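Local coordinates for protein mnemiopsin 1 (Mnemiopsis leidyi, PDB 5VP3) that probably emits light in response to calcium, as an EF-hand photoprotein of a comb jelly, at residues Thr20-Asn24 with Val102-Val107. Residues are numbered along the deposited sequence.
Sequences TWKFN and VEANRV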
loop_
_atom_site.group_PDB
_atom_site.type_symbol
_atom_site.label_atom_id
_atom_site.label_comp_id
_atom_site.label_asym_id
_atom_site.label_seq_id
_atom_site.Cartn_x
_atom_site.Cartn_y
_atom_site.Cartn_z
ATOM N N THR A 20 8.979 -12.665 -17.908
ATOM C CA THR A 20 8.548 -14.065 -17.820
ATOM C C THR A 20 8.339 -14.542 -16.383
ATOM O O THR A 20 8.248 -15.751 -16.147
ATOM C CB THR A 20 9.587 -14.987 -18.489
ATOM O OG1 THR A 20 10.857 -14.748 -17.883
ATOM C CG2 THR A 20 9.699 -14.722 -19.980
ATOM N N TRP A 21 8.285 -13.631 -15.422
ATOM C CA TRP A 21 8.334 -14.016 -14.015
ATOM C C TRP A 21 7.212 -14.985 -13.677
ATOM O O TRP A 21 6.065 -14.834 -14.138
ATOM C CB TRP A 21 8.248 -12.763 -13.135
ATOM C CG TRP A 21 8.190 -12.983 -11.675
ATOM C CD1 TRP A 21 9.252 -12.975 -10.792
ATOM C CD2 TRP A 21 7.024 -13.216 -10.898
ATOM N NE1 TRP A 21 8.799 -13.206 -9.518
ATOM C CE2 TRP A 21 7.435 -13.356 -9.554
ATOM C CE3 TRP A 21 5.664 -13.335 -11.203
ATOM C CZ2 TRP A 21 6.531 -13.589 -8.521
ATOM C CZ3 TRP A 21 4.774 -13.574 -10.178
ATOM C CH2 TRP A 21 5.202 -13.693 -8.859
ATOM N N LYS A 22 7.556 -15.975 -12.838
ATOM C CA LYS A 22 6.632 -16.985 -12.341
ATOM C C LYS A 22 6.650 -17.032 -10.827
ATOM O O LYS A 22 7.708 -17.008 -10.194
ATOM C CB LYS A 22 6.988 -18.408 -12.875
ATOM C CG LYS A 22 6.552 -18.681 -14.302
ATOM C CD LYS A 22 5.088 -18.233 -14.514
ATOM C CE LYS A 22 4.415 -18.945 -15.678
ATOM N NZ LYS A 22 4.800 -18.314 -16.967
ATOM N N PHE A 23 5.475 -17.188 -10.257
ATOM C CA PHE A 23 5.347 -17.250 -8.813
ATOM C C PHE A 23 5.769 -18.610 -8.257
ATOM O O PHE A 23 5.371 -19.662 -8.765
ATOM C CB PHE A 23 3.894 -16.957 -8.424
ATOM C CG PHE A 23 3.636 -17.067 -6.949
ATOM C CD1 PHE A 23 4.315 -16.263 -6.061
ATOM C CD2 PHE A 23 2.730 -17.987 -6.457
ATOM C CE1 PHE A 23 4.094 -16.365 -4.707
ATOM C CE2 PHE A 23 2.508 -18.081 -5.098
ATOM C CZ PHE A 23 3.180 -17.269 -4.234
ATOM N N ASN A 24 6.547 -18.580 -7.180
ATOM C CA ASN A 24 6.879 -19.789 -6.423
ATOM C C ASN A 24 6.637 -19.531 -4.941
ATOM O O ASN A 24 7.386 -18.777 -4.313
ATOM C CB ASN A 24 8.324 -20.207 -6.661
ATOM C CG ASN A 24 8.788 -21.272 -5.690
ATOM O OD1 ASN A 24 7.976 -22.032 -5.120
ATOM N ND2 ASN A 24 10.111 -21.330 -5.479
ATOM N N VAL A 102 -1.383 -13.858 -1.435
ATOM C CA VAL A 102 0.086 -13.880 -1.380
ATOM C C VAL A 102 0.651 -13.720 -2.772
ATOM O O VAL A 102 1.571 -12.922 -3.012
ATOM C CB VAL A 102 0.595 -15.185 -0.733
ATOM C CG1 VAL A 102 2.119 -15.233 -0.742
ATOM C CG2 VAL A 102 0.063 -15.338 0.697
ATOM N N GLU A 103 0.098 -14.476 -3.714
ATOM C CA GLU A 103 0.586 -14.431 -5.080
ATOM C C GLU A 103 0.369 -13.053 -5.686
ATOM O O GLU A 103 1.253 -12.526 -6.379
ATOM C CB GLU A 103 -0.137 -15.482 -5.923
ATOM C CG GLU A 103 0.379 -15.501 -7.348
ATOM C CD GLU A 103 -0.241 -16.584 -8.220
ATOM O OE1 GLU A 103 -1.116 -17.348 -7.743
ATOM O OE2 GLU A 103 0.148 -16.631 -9.402
ATOM N N ALA A 104 -0.805 -12.461 -5.444
ATOM C CA ALA A 104 -1.077 -11.115 -5.955
ATOM C C ALA A 104 -0.031 -10.131 -5.443
ATOM O O ALA A 104 0.471 -9.295 -6.204
ATOM C CB ALA A 104 -2.482 -10.670 -5.540
ATOM N N ASN A 105 0.371 -10.270 -4.169
ATOM C CA ASN A 105 1.388 -9.385 -3.613
ATOM C C ASN A 105 2.738 -9.598 -4.250
ATOM O O ASN A 105 3.462 -8.633 -4.491
ATOM C CB ASN A 105 1.484 -9.573 -2.117
ATOM C CG ASN A 105 0.545 -8.666 -1.392
ATOM O OD1 ASN A 105 0.869 -7.513 -1.106
ATOM N ND2 ASN A 105 -0.635 -9.164 -1.097
ATOM N N ARG A 106 3.100 -10.838 -4.542
ATOM C CA ARG A 106 4.428 -11.083 -5.075
ATOM C C ARG A 106 4.516 -10.704 -6.553
ATOM O O ARG A 106 5.568 -10.272 -6.997
ATOM C CB ARG A 106 4.820 -12.549 -4.846
ATOM C CG ARG A 106 5.120 -12.864 -3.375
ATOM C CD ARG A 106 6.462 -12.304 -2.933
ATOM N NE ARG A 106 6.365 -10.982 -2.316
ATOM C CZ ARG A 106 7.377 -10.107 -2.243
ATOM N NH1 ARG A 106 7.190 -8.941 -1.650
ATOM N NH2 ARG A 106 8.570 -10.376 -2.771
ATOM N N VAL A 107 3.441 -10.827 -7.330
ATOM C CA VAL A 107 3.568 -10.395 -8.714
ATOM C C VAL A 107 3.569 -8.883 -8.786
ATOM O O VAL A 107 4.181 -8.297 -9.688
ATOM C CB VAL A 107 2.468 -10.999 -9.599
ATOM C CG1 VAL A 107 1.073 -10.556 -9.133
ATOM C CG2 VAL A 107 2.709 -10.648 -11.102
#
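Phe23 lays one face of its ring over the side chain of Glu103: Glu103 CG stands 3.9 Å from the ring centroid and 27° off the normal, a CH-pi contact whose closest pair is Phe23 CD2 and Glu103 CG at 3.5 Å. The same ring reaches one turn along the helix, with Phe23 CE1 3.9 Å from Arg106 CG, and its tip meets Val102, Phe23 CZ lying 4.2 Å from Val102 CG1. Trp21 covers the next part of the helix, its CZ3 3.5 Å from Val107 CB and its CZ2 3.8 Å from Arg106 O. Between them Lys22 directs its CA-to-CB bond away, so the extended backbone (psi near 140° at residues 21-23) presents alternate side chains to the helix. No hydrogen bond crosses the interface; of the 278 Å² buried, Phe23 (93 Å²) and Trp21 (62 Å²) supply more than half. Glu103 OE2 is hydrogen-bonded to Tyr11 OH, and the Tyr11 side chain also touches those of Trp21 and Phe23. The extended part, from Trp21 on, of the connection between helices 9-16 and 30-43 thus packs on helix 101-117, which, following strand 96-97 paired antiparallel with 50-51, is probably the exiting helix of the N-terminal EF-hand pair.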